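Local coordinates for FrpC operon protein (Neisseria meningitidis, PDB 5EDF) that binds the RTX protein FrpC and may take part in adhesion, although its exact function remains unknown, at residues Tyr38-Asn42 with Ala43-Leu47; Glu77-Gln81 with Gln82-His86; Tyr211-Gln214 with Val215-Leu218. One frame throughout, in Å; residues are numbered along the deposited sequence.

Contact 1: residues Tyr38-Asn42 with Ala43-Leu47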
ATOM      1  N   TYR A  38       4.681  14.288  -5.323  1.00 12.94           N
ATOM      2  CA  TYR A  38       4.092  15.562  -5.757  1.00 12.95           C
ATOM      3  C   TYR A  38       4.940  16.704  -5.250  1.00 14.16           C
ATOM      4  O   TYR A  38       4.476  17.594  -4.543  1.00 13.84           O
ATOM      5  CB  TYR A  38       2.654  15.657  -5.246  1.00 12.63           C
ATOM      6  CG  TYR A  38       1.708  14.561  -5.644  1.00 14.85           C
ATOM      7  CD1 TYR A  38       0.732  14.762  -6.574  1.00 16.68           C
ATOM      8  CD2 TYR A  38       1.698  13.351  -4.985  1.00 13.50           C
ATOM      9  CE1 TYR A  38      -0.216  13.780  -6.888  1.00 17.03           C
ATOM     10  CE2 TYR A  38       0.765  12.379  -5.290  1.00 14.63           C
ATOM     11  CZ  TYR A  38      -0.185  12.597  -6.220  1.00 16.32           C
ATOM     12  OH  TYR A  38      -1.103  11.624  -6.533  1.00 17.96           O
ATOM     13  N   THR A  39       6.204  16.674  -5.647  1.00 15.07           N
ATOM     14  CA  THR A  39       7.209  17.615  -5.180  1.00 16.47           C
ATOM     15  C   THR A  39       8.043  18.088  -6.366  1.00 16.75           C
ATOM     16  O   THR A  39       8.003  17.484  -7.473  1.00 19.36           O
ATOM     17  CB  THR A  39       8.136  17.003  -4.101  1.00 18.74           C
ATOM     18  OG1 THR A  39       8.759  15.805  -4.627  1.00 21.26           O
ATOM     19  CG2 THR A  39       7.390  16.632  -2.892  1.00 15.96           C
ATOM     20  N   GLN A  40       8.792  19.156  -6.120  1.00 19.31           N
ATOM     21  CA  GLN A  40       9.771  19.663  -7.070  1.00 23.16           C
ATOM     22  C   GLN A  40      11.070  19.951  -6.337  1.00 27.50           C
ATOM     23  O   GLN A  40      11.081  20.120  -5.124  1.00 23.65           O
ATOM     24  CB  GLN A  40       9.243  20.923  -7.744  1.00 23.31           C
ATOM     25  CG  GLN A  40       8.041  20.680  -8.629  1.00 25.15           C
ATOM     26  CD  GLN A  40       7.542  21.937  -9.289  1.00 31.50           C
ATOM     27  OE1 GLN A  40       7.730  23.038  -8.776  1.00 36.73           O
ATOM     28  NE2 GLN A  40       6.910  21.782 -10.443  1.00 38.18           N
ATOM     29  N   ASP A  41      12.162  19.956  -7.102  1.00 30.12           N
ATOM     30  CA  ASP A  41      13.488  20.454  -6.673  1.00 29.84           C
ATOM     31  C   ASP A  41      14.054  19.754  -5.433  1.00 29.08           C
ATOM     32  O   ASP A  41      14.216  20.359  -4.370  1.00 29.67           O
ATOM     33  CB  ASP A  41      13.420  21.959  -6.475  1.00 30.58           C
ATOM     34  CG  ASP A  41      12.969  22.693  -7.740  1.00 39.87           C
ATOM     35  OD1 ASP A  41      13.159  22.145  -8.853  1.00 44.95           O
ATOM     36  OD2 ASP A  41      12.425  23.813  -7.620  1.00 45.09           O
ATOM     37  N   ASN A  42      14.304  18.464  -5.600  1.00 28.03           N
ATOM     38  CA  ASN A  42      14.858  17.587  -4.567  1.00 35.92           C
ATOM     39  C   ASN A  42      14.032  17.643  -3.294  1.00 32.54           C
ATOM     40  O   ASN A  42      14.569  17.770  -2.197  1.00 33.45           O
ATOM     41  CB  ASN A  42      16.344  17.910  -4.291  1.00 41.21           C
ATOM     42  CG  ASN A  42      17.115  16.717  -3.683  1.00 47.41           C
ATOM     43  OD1 ASN A  42      16.791  15.551  -3.926  1.00 47.42           O
ATOM     44  ND2 ASN A  42      18.149  17.019  -2.897  1.00 52.37           N
ATOM     45  N   ALA A  43      12.709  17.566  -3.465  1.00 27.17           N
ATOM     46  CA  ALA A  43      11.773  17.584  -2.353  1.00 26.58           C
ATOM     47  C   ALA A  43      11.856  18.866  -1.489  1.00 22.89           C
ATOM     48  O   ALA A  43      11.680  18.803  -0.276  1.00 26.23           O
ATOM     49  CB  ALA A  43      11.945  16.329  -1.501  1.00 30.69           C
ATOM     50  N   THR A  44      12.138  20.001  -2.125  1.00 26.97           N
ATOM     51  CA  THR A  44      12.169  21.318  -1.437  1.00 28.00           C
ATOM     52  C   THR A  44      10.890  22.119  -1.687  1.00 26.13           C
ATOM     53  O   THR A  44      10.615  23.108  -1.001  1.00 25.50           O
ATOM     54  CB  THR A  44      13.415  22.191  -1.802  1.00 27.69           C
ATOM     55  OG1 THR A  44      13.334  22.610  -3.175  1.00 30.38           O
ATOM     56  CG2 THR A  44      14.683  21.434  -1.533  1.00 35.35           C
ATOM     57  N   LYS A  45      10.104  21.713  -2.676  1.00 22.00           N
ATOM     58  CA  LYS A  45       8.830  22.386  -2.925  1.00 21.17           C
ATOM     59  C   LYS A  45       7.757  21.309  -2.955  1.00 18.78           C
ATOM     60  O   LYS A  45       7.847  20.351  -3.724  1.00 19.91           O
ATOM     61  CB  LYS A  45       8.843  23.150  -4.235  1.00 22.36           C
ATOM     62  CG  LYS A  45       9.829  24.321  -4.244  1.00 27.37           C
ATOM     63  CD  LYS A  45       9.866  24.991  -5.604  1.00 30.87           C
ATOM     64  CE  LYS A  45      10.840  26.176  -5.631  1.00 43.83           C
ATOM     65  NZ  LYS A  45      12.277  25.832  -5.314  1.00 51.62           N
ATOM     66  N   TRP A  46       6.750  21.451  -2.103  1.00 15.29           N
ATOM     67  CA  TRP A  46       5.757  20.415  -1.898  1.00 15.03           C
ATOM     68  C   TRP A  46       4.396  20.913  -2.318  1.00 13.36           C
ATOM     69  O   TRP A  46       4.060  22.085  -2.107  1.00 14.30           O
ATOM     70  CB  TRP A  46       5.743  19.964  -0.427  1.00 15.04           C
ATOM     71  CG  TRP A  46       6.917  19.093  -0.080  1.00 14.19           C
ATOM     72  CD1 TRP A  46       8.208  19.450  -0.073  1.00 16.06           C
ATOM     73  CD2 TRP A  46       6.875  17.692   0.274  1.00 13.87           C
ATOM     74  NE1 TRP A  46       9.022  18.371   0.262  1.00 15.88           N
ATOM     75  CE2 TRP A  46       8.209  17.284   0.470  1.00 13.36           C
ATOM     76  CE3 TRP A  46       5.852  16.748   0.413  1.00 13.51           C
ATOM     77  CZ2 TRP A  46       8.537  15.968   0.795  1.00 14.51           C
ATOM     78  CZ3 TRP A  46       6.208  15.435   0.768  1.00 13.31           C
ATOM     79  CH2 TRP A  46       7.506  15.089   0.946  1.00 13.30           C
ATOM     80  N   LEU A  47       3.622  20.011  -2.877  1.00 13.56           N
ATOM     81  CA  LEU A  47       2.258  20.274  -3.332  1.00 12.64           C
ATOM     82  C   LEU A  47       1.509  21.041  -2.264  1.00 14.06           C
ATOM     83  O   LEU A  47       1.568  20.707  -1.073  1.00 14.47           O
ATOM     84  CB  LEU A  47       1.485  18.972  -3.602  1.00 13.95           C
ATOM     85  CG  LEU A  47       0.161  19.107  -4.350  1.00 12.07           C
ATOM     86  CD1 LEU A  47       0.412  19.544  -5.777  1.00 15.48           C
ATOM     87  CD2 LEU A  47      -0.576  17.784  -4.328  1.00 14.74           C
TER
HETATM   88  O   HOH W   1      11.247  16.556  -5.686  1.00 23.94           O

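Contact 2: residues Glu77-Gln81 with Gln82-His86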
ATOM      1  N   GLU A  77       5.226   5.646   7.760  1.00 12.99           N
ATOM      2  CA  GLU A  77       5.479   7.061   8.036  1.00 13.40           C
ATOM      3  C   GLU A  77       5.373   7.915   6.795  1.00 12.65           C
ATOM      4  O   GLU A  77       5.806   7.496   5.733  1.00 12.11           O
ATOM      5  CB  GLU A  77       6.888   7.256   8.613  1.00 14.11           C
ATOM      6  CG  GLU A  77       7.090   6.534   9.912  1.00 16.41           C
ATOM      7  CD  GLU A  77       8.436   6.756  10.568  1.00 20.14           C
ATOM      8  OE1 GLU A  77       9.388   7.219   9.911  1.00 18.30           O
ATOM      9  OE2 GLU A  77       8.543   6.445  11.780  1.00 23.77           O
ATOM     10  N   PRO A  78       4.913   9.173   6.949  1.00 11.32           N
ATOM     11  CA  PRO A  78       5.107  10.172   5.898  1.00 10.34           C
ATOM     12  C   PRO A  78       6.540  10.653   5.924  1.00 11.35           C
ATOM     13  O   PRO A  78       7.312  10.315   6.825  1.00 12.77           O
ATOM     14  CB  PRO A  78       4.180  11.291   6.344  1.00 12.27           C
ATOM     15  CG  PRO A  78       4.232  11.226   7.835  1.00 12.26           C
ATOM     16  CD  PRO A  78       4.353   9.790   8.160  1.00 13.25           C
ATOM     17  N   TYR A  79       6.893  11.481   4.940  1.00 11.39           N
ATOM     18  CA  TYR A  79       8.195  12.131   4.939  1.00 12.24           C
ATOM     19  C   TYR A  79       8.393  12.941   6.202  1.00 12.08           C
ATOM     20  O   TYR A  79       7.532  13.779   6.572  1.00 13.30           O
ATOM     21  CB  TYR A  79       8.292  13.028   3.699  1.00 11.56           C
ATOM     22  CG  TYR A  79       9.580  13.785   3.469  1.00 11.91           C
ATOM     23  CD1 TYR A  79      10.439  13.426   2.441  1.00 13.76           C
ATOM     24  CD2 TYR A  79       9.923  14.884   4.256  1.00 12.89           C
ATOM     25  CE1 TYR A  79      11.596  14.138   2.188  1.00 14.17           C
ATOM     26  CE2 TYR A  79      11.088  15.620   4.004  1.00 14.23           C
ATOM     27  CZ  TYR A  79      11.925  15.241   2.972  1.00 14.70           C
ATOM     28  OH  TYR A  79      13.110  15.934   2.671  1.00 16.59           O
ATOM     29  N   ASN A  80       9.532  12.736   6.854  1.00 12.90           N
ATOM     30  CA  ASN A  80       9.894  13.530   8.025  1.00 14.16           C
ATOM     31  C   ASN A  80      11.406  13.671   8.102  1.00 16.04           C
ATOM     32  O   ASN A  80      12.141  13.068   7.301  1.00 15.02           O
ATOM     33  CB  ASN A  80       9.252  12.960   9.318  1.00 13.53           C
ATOM     34  CG  ASN A  80       9.762  11.590   9.688  1.00 15.45           C
ATOM     35  OD1 ASN A  80      10.952  11.312   9.566  1.00 15.44           O
ATOM     36  ND2 ASN A  80       8.881  10.753  10.189  1.00 16.19           N
ATOM     37  N   GLN A  81      11.909  14.461   9.052  1.00 15.27           N
ATOM     38  CA  GLN A  81      13.346  14.710   9.087  1.00 16.92           C
ATOM     39  C   GLN A  81      14.174  13.499   9.469  1.00 16.93           C
ATOM     40  O   GLN A  81      15.368  13.475   9.164  1.00 21.56           O
ATOM     41  CB  GLN A  81      13.663  15.934   9.935  1.00 20.20           C
ATOM     42  CG  GLN A  81      13.240  17.228   9.285  1.00 23.62           C
ATOM     43  CD  GLN A  81      13.888  17.490   7.920  1.00 21.42           C
ATOM     44  OE1 GLN A  81      15.141  17.687   7.848  1.00 22.86           O
ATOM     45  NE2 GLN A  81      13.056  17.519   6.840  1.00 17.37           N
ATOM     46  N   GLN A  82      13.570  12.527  10.137  1.00 16.79           N
ATOM     47  CA  GLN A  82      14.300  11.305  10.521  1.00 16.31           C
ATOM     48  C   GLN A  82      14.431  10.344   9.352  1.00 17.08           C
ATOM     49  O   GLN A  82      15.473   9.712   9.194  1.00 21.61           O
ATOM     50  CB  GLN A  82      13.613  10.628  11.708  1.00 21.31           C
ATOM     51  CG  GLN A  82      13.680  11.389  13.023  1.00 28.17           C
ATOM     52  CD  GLN A  82      12.773  12.619  13.081  1.00 35.38           C
ATOM     53  OE1 GLN A  82      11.578  12.549  12.767  1.00 36.86           O
ATOM     54  NE2 GLN A  82      13.343  13.752  13.498  1.00 41.95           N
ATOM     55  N   ASN A  83      13.423  10.239   8.495  1.00 14.86           N
ATOM     56  CA  ASN A  83      13.431   9.266   7.418  1.00 15.45           C
ATOM     57  C   ASN A  83      13.691   9.876   6.035  1.00 13.02           C
ATOM     58  O   ASN A  83      13.680   9.138   5.017  1.00 14.37           O
ATOM     59  CB  ASN A  83      12.109   8.467   7.412  1.00 14.37           C
ATOM     60  CG  ASN A  83      10.907   9.332   7.016  1.00 13.66           C
ATOM     61  OD1 ASN A  83      11.062  10.284   6.253  1.00 13.38           O
ATOM     62  ND2 ASN A  83       9.697   8.960   7.476  1.00 14.02           N
ATOM     63  N   LYS A  84      13.921  11.183   5.955  1.00 13.41           N
ATOM     64  CA  LYS A  84      13.984  11.839   4.649  1.00 13.73           C
ATOM     65  C   LYS A  84      14.977  11.213   3.652  1.00 13.81           C
ATOM     66  O   LYS A  84      14.714  11.230   2.453  1.00 16.20           O
ATOM     67  CB  LYS A  84      14.258  13.338   4.776  1.00 16.57           C
ATOM     68  CG  LYS A  84      15.552  13.721   5.433  1.00 21.44           C
ATOM     69  CD  LYS A  84      15.816  15.259   5.369  1.00 20.48           C
ATOM     70  CE  LYS A  84      16.197  15.773   3.948  1.00 22.73           C
ATOM     71  NZ  LYS A  84      16.555  17.273   3.886  1.00 27.89           N
ATOM     72  N   ALA A  85      16.135  10.739   4.119  1.00 14.73           N
ATOM     73  CA  ALA A  85      17.103  10.180   3.185  1.00 16.61           C
ATOM     74  C   ALA A  85      16.549   8.990   2.420  1.00 16.22           C
ATOM     75  O   ALA A  85      16.930   8.766   1.267  1.00 15.97           O
ATOM     76  CB  ALA A  85      18.381   9.800   3.904  1.00 18.47           C
ATOM     77  N   HIS A  86      15.617   8.264   3.038  1.00 14.69           N
ATOM     78  CA  HIS A  86      14.964   7.146   2.363  1.00 15.10           C
ATOM     79  C   HIS A  86      14.079   7.638   1.228  1.00 14.09           C
ATOM     80  O   HIS A  86      14.036   7.037   0.136  1.00 15.14           O
ATOM     81  CB  HIS A  86      14.198   6.286   3.345  1.00 14.46           C
ATOM     82  CG  HIS A  86      15.082   5.640   4.360  1.00 16.42           C
ATOM     83  ND1 HIS A  86      15.795   4.488   4.088  1.00 17.17           N
ATOM     84  CD2 HIS A  86      15.425   6.003   5.622  1.00 18.50           C
ATOM     85  CE1 HIS A  86      16.528   4.171   5.144  1.00 17.65           C
ATOM     86  NE2 HIS A  86      16.320   5.070   6.089  1.00 20.49           N
TER
HETATM   87  O   HOH W   2      16.364  19.693   5.811  1.00 37.49           O

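Contact 3: residues Tyr211-Gln214 with Val215-Leu218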
ATOM      1  N   TYR A 211       0.262  -4.597   8.280  1.00 12.90           N
ATOM      2  CA  TYR A 211       0.481  -3.507   7.318  1.00 11.37           C
ATOM      3  C   TYR A 211      -0.868  -3.057   6.788  1.00 11.81           C
ATOM      4  O   TYR A 211      -1.140  -1.838   6.754  1.00 11.83           O
ATOM      5  CB  TYR A 211       1.431  -4.005   6.222  1.00 12.25           C
ATOM      6  CG  TYR A 211       1.952  -2.937   5.265  1.00 10.10           C
ATOM      7  CD1 TYR A 211       3.294  -2.674   5.172  1.00 11.98           C
ATOM      8  CD2 TYR A 211       1.078  -2.216   4.456  1.00 11.40           C
ATOM      9  CE1 TYR A 211       3.781  -1.722   4.290  1.00 12.55           C
ATOM     10  CE2 TYR A 211       1.557  -1.259   3.592  1.00 10.91           C
ATOM     11  CZ  TYR A 211       2.909  -1.001   3.507  1.00 12.02           C
ATOM     12  OH  TYR A 211       3.314  -0.013   2.605  1.00 12.75           O
ATOM     13  N   HIS A 212      -1.696  -3.996   6.358  1.00 10.64           N
ATOM     14  CA  HIS A 212      -2.971  -3.606   5.794  1.00 11.27           C
ATOM     15  C   HIS A 212      -3.870  -2.905   6.787  1.00 13.74           C
ATOM     16  O   HIS A 212      -4.542  -1.938   6.423  1.00 12.63           O
ATOM     17  CB  HIS A 212      -3.697  -4.770   5.128  1.00 11.06           C
ATOM     18  CG  HIS A 212      -4.868  -4.303   4.360  1.00 10.42           C
ATOM     19  ND1 HIS A 212      -4.736  -3.393   3.324  1.00 11.62           N
ATOM     20  CD2 HIS A 212      -6.190  -4.536   4.496  1.00 11.50           C
ATOM     21  CE1 HIS A 212      -5.930  -3.070   2.885  1.00 11.75           C
ATOM     22  NE2 HIS A 212      -6.837  -3.763   3.567  1.00 11.39           N
ATOM     23  N   GLN A 213      -3.854  -3.332   8.047  1.00 12.12           N
ATOM     24  CA  GLN A 213      -4.634  -2.650   9.063  1.00 11.70           C
ATOM     25  C   GLN A 213      -4.173  -1.199   9.191  1.00 12.65           C
ATOM     26  O   GLN A 213      -4.987  -0.289   9.385  1.00 14.38           O
ATOM     27  CB  GLN A 213      -4.522  -3.376  10.415  1.00 14.01           C
ATOM     28  CG  GLN A 213      -5.230  -4.699  10.438  1.00 16.25           C
ATOM     29  CD  GLN A 213      -4.948  -5.532  11.690  1.00 19.31           C
ATOM     30  OE1 GLN A 213      -3.915  -5.392  12.333  1.00 22.18           O
ATOM     31  NE2 GLN A 213      -5.845  -6.437  11.988  1.00 21.88           N
ATOM     32  N   GLN A 214      -2.863  -0.962   9.107  1.00 13.00           N
ATOM     33  CA  GLN A 214      -2.347   0.398   9.147  1.00 14.27           C
ATOM     34  C   GLN A 214      -2.811   1.214   7.933  1.00 12.74           C
ATOM     35  O   GLN A 214      -3.170   2.358   8.067  1.00 13.07           O
ATOM     36  CB  GLN A 214      -0.825   0.389   9.262  1.00 14.78           C
ATOM     37  CG  GLN A 214      -0.356  -0.202  10.602  1.00 16.94           C
ATOM     38  CD  GLN A 214       1.099  -0.589  10.564  1.00 21.26           C
ATOM     39  OE1 GLN A 214       1.886   0.002   9.827  1.00 29.13           O
ATOM     40  NE2 GLN A 214       1.469  -1.593  11.339  1.00 25.90           N
ATOM     41  N   VAL A 215      -2.857   0.586   6.757  1.00 11.64           N
ATOM     42  CA  VAL A 215      -3.323   1.252   5.540  1.00 11.04           C
ATOM     43  C   VAL A 215      -4.803   1.607   5.685  1.00 12.74           C
ATOM     44  O   VAL A 215      -5.203   2.712   5.328  1.00 12.06           O
ATOM     45  CB  VAL A 215      -3.079   0.401   4.300  1.00  9.69           C
ATOM     46  CG1 VAL A 215      -3.744   1.035   3.097  1.00 11.71           C
ATOM     47  CG2 VAL A 215      -1.601   0.241   4.073  1.00 11.47           C
ATOM     48  N   GLU A 216      -5.618   0.703   6.216  1.00 11.70           N
ATOM     49  CA  GLU A 216      -7.049   0.960   6.386  1.00 12.76           C
ATOM     50  C   GLU A 216      -7.244   2.156   7.319  1.00 13.42           C
ATOM     51  O   GLU A 216      -8.023   3.048   7.029  1.00 14.44           O
ATOM     52  CB  GLU A 216      -7.730  -0.261   6.996  1.00 14.86           C
ATOM     53  CG  GLU A 216      -7.774  -1.453   6.118  1.00 18.85           C
ATOM     54  CD  GLU A 216      -8.491  -2.618   6.752  1.00 24.55           C
ATOM     55  OE1 GLU A 216      -7.970  -3.231   7.721  1.00 23.62           O
ATOM     56  OE2 GLU A 216      -9.582  -2.924   6.240  1.00 24.90           O
ATOM     57  N   GLN A 217      -6.522   2.190   8.430  1.00 13.29           N
ATOM     58  CA  GLN A 217      -6.622   3.299   9.371  1.00 15.78           C
ATOM     59  C   GLN A 217      -6.193   4.616   8.702  1.00 14.79           C
ATOM     60  O   GLN A 217      -6.840   5.672   8.878  1.00 14.12           O
ATOM     61  CB  GLN A 217      -5.804   2.992  10.630  1.00 17.63           C
ATOM     62  CG  GLN A 217      -5.822   4.053  11.716  1.00 25.48           C
ATOM     63  CD  GLN A 217      -4.821   3.717  12.820  1.00 37.24           C
ATOM     64  OE1 GLN A 217      -3.601   3.678  12.590  1.00 40.64           O
ATOM     65  NE2 GLN A 217      -5.335   3.440  14.009  1.00 39.08           N
ATOM     66  N   LEU A 218      -5.120   4.543   7.922  1.00 12.88           N
ATOM     67  CA  LEU A 218      -4.575   5.721   7.248  1.00 12.60           C
ATOM     68  C   LEU A 218      -5.584   6.305   6.248  1.00 13.38           C
ATOM     69  O   LEU A 218      -5.900   7.494   6.251  1.00 13.46           O
ATOM     70  CB  LEU A 218      -3.243   5.353   6.581  1.00 13.26           C
ATOM     71  CG  LEU A 218      -2.511   6.467   5.859  1.00 13.61           C
ATOM     72  CD1 LEU A 218      -2.186   7.627   6.811  1.00 14.72           C
ATOM     73  CD2 LEU A 218      -1.259   5.890   5.234  1.00 15.44           C
TER
HETATM   74  O   HOH W   3      -9.620  -3.395   3.463  1.00 16.35           O
HETATM   75  O   HOH W   4      -2.418   4.039  10.153  1.00 19.56           O

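Contact 1: residues Tyr38-Asn42 with Ala43-Leu47
T39 places its methyl CG2 over one face of the W46 indole, 3.5 Å from the centroid of the six-membered ring. This CH-pi contact joins the non-hydrogen-bonded pair of a short antiparallel beta hairpin, strands 39-40 and 45-46. With chi1 at 57°, OG1 of T39 is flanked by its own N and C, which leaves the methyl turned to the indole. OG1 bonds to A36 O and takes a proton from a water at 2.8 Å. The same water accepts from A43 N. The indole is fixed at its rim as well: W46 NE1 donates to A43 O at 2.7 Å. The oxygen lies near the ring plane, but NE1 sits above the carbonyl plane. Where the strands meet the turn there is a classic beta bulge, T44 and K45 both facing Q40. Q40 O therefore accepts two backbone bonds, from K45 N at 3.1 Å and T44 N at 3.2 Å. Q40 N returns a bond to K45 O at 2.8 Å. On the exposed side, K45 NZ forms a salt bridge with D41 OD2, on its anti lone pair, at 3.1 Å. The T44 hydroxyl OG1 donates to D41 O at 2.7 Å, in the carbonyl plane and on a lone pair.

Contact 2: residues Glu77-Gln81 with Gln82-His86
N80 and N83 exchange bonds between side chain and backbone. N83 N donates to N80 OD1 at 2.9 Å, and N80 N donates to N83 OD1 at 3.0 Å. The exchange is reciprocal and closes the turn that leads into helix 84-93. With chi1 near +60° (65° for N80, 68° for N83), each amide folds back over its own backbone. The two amides are stacked, with planes 17° apart. N80 OD1 also receives a weak bond from Q82 N.

Both protons of N83 ND2 are used. One goes almost straight to P78 O at 2.8 Å, in the amide plane. The other goes to E77 OE1 at 3.0 Å, on the anti side of the carboxylate. N83 is buried, so these bonds satisfy a polar group inside the protein. The other oxygen of E77, OE2, forms a salt bridge with K68.

K84 CA stands over one face of the Y79 ring, toward its rim, and CB comes 3.5 Å from Y79 CZ. K84 CE lies 3.3 Å from Y79 OH. E10 OE2 is the shared acceptor here: it takes a salt bridge from K84 NZ and hydrogen bonds from Y79 OH and Q81 NE2. Q81 NE2 also bonds to P11 O. A water joins Q81 OE1 to K84 NZ, at 3.1 Å from each; it donates to the first and accepts from the second.

The segment 77-86 carries the chain from the end of edge strand 73-77 to helix 84-93. E77 pairs by backbone bonds with Y66 of strand 61-70, and the N83 side chain touches the same Y66.

Contact 3: residues Tyr211-Gln214 with Val215-Leu218
E216 lays its CG methylene over one face of the H212 imidazole, one helical turn earlier in helix 205-224. CG is 3.9 Å from the ring centroid, a CH-pi contact 28° off the ring normal. The two side chains cross at about a right angle, yet the carboxylate plane is only 25° from the ring plane. H212 reaches this place with CG anti to its backbone N (chi1 -170°). A water lies at the edge of the ring, in its plane. It bridges H212 NE2 and E216 OE2, at 2.8 Å from each. The other ring nitrogen, H212 ND1, bonds to the hydroxyl of Y193, and E216 OE2 forms a salt bridge with K155. These partners hold both groups at their polar ends.

Y211 and V215 make the second i to i+4 pair. Their side chains meet at an oblique angle, with V215 CG2 3.5 Å from Y211 CE2. The hydroxyl of Y211 is held by D99.

Regular i to i+4 backbone bonds join the same residues. E216 N donates to H212 O at 2.9 Å, and V215 N to Y211 O at 3.0 Å. Q214 O accepts from L218 N and from a water at 2.8 Å that also donates to Q217 OE1.

The helix packs on the large antiparallel sheet. H212 and E216 touch strand 178-186. Y211 and V215 touch L76 of strand 73-77, while L218 meets I63 and V65 of strand 61-70.

Overall arrangement
The three contacts follow one another along the chain. Contacts 1 and 2 touch directly: W46 CH2 lies 3.5 Å from Y79 CG, and the two rings meet edge-to-face. Their centres are 14 Å apart. Helix 84-93, which contact 2 starts, also receives T39 and A43 of contact 1 on L91. Contact 3 stands apart, with its centre 19 Å from that of contact 2 and 26 Å from that of contact 1. Strand 73-77 links contacts 2 and 3, since it ends at E77 and packs on helix 205-224 through L76. The azide pocket, L110, S111, M114 and I162, includes no residue of these contacts.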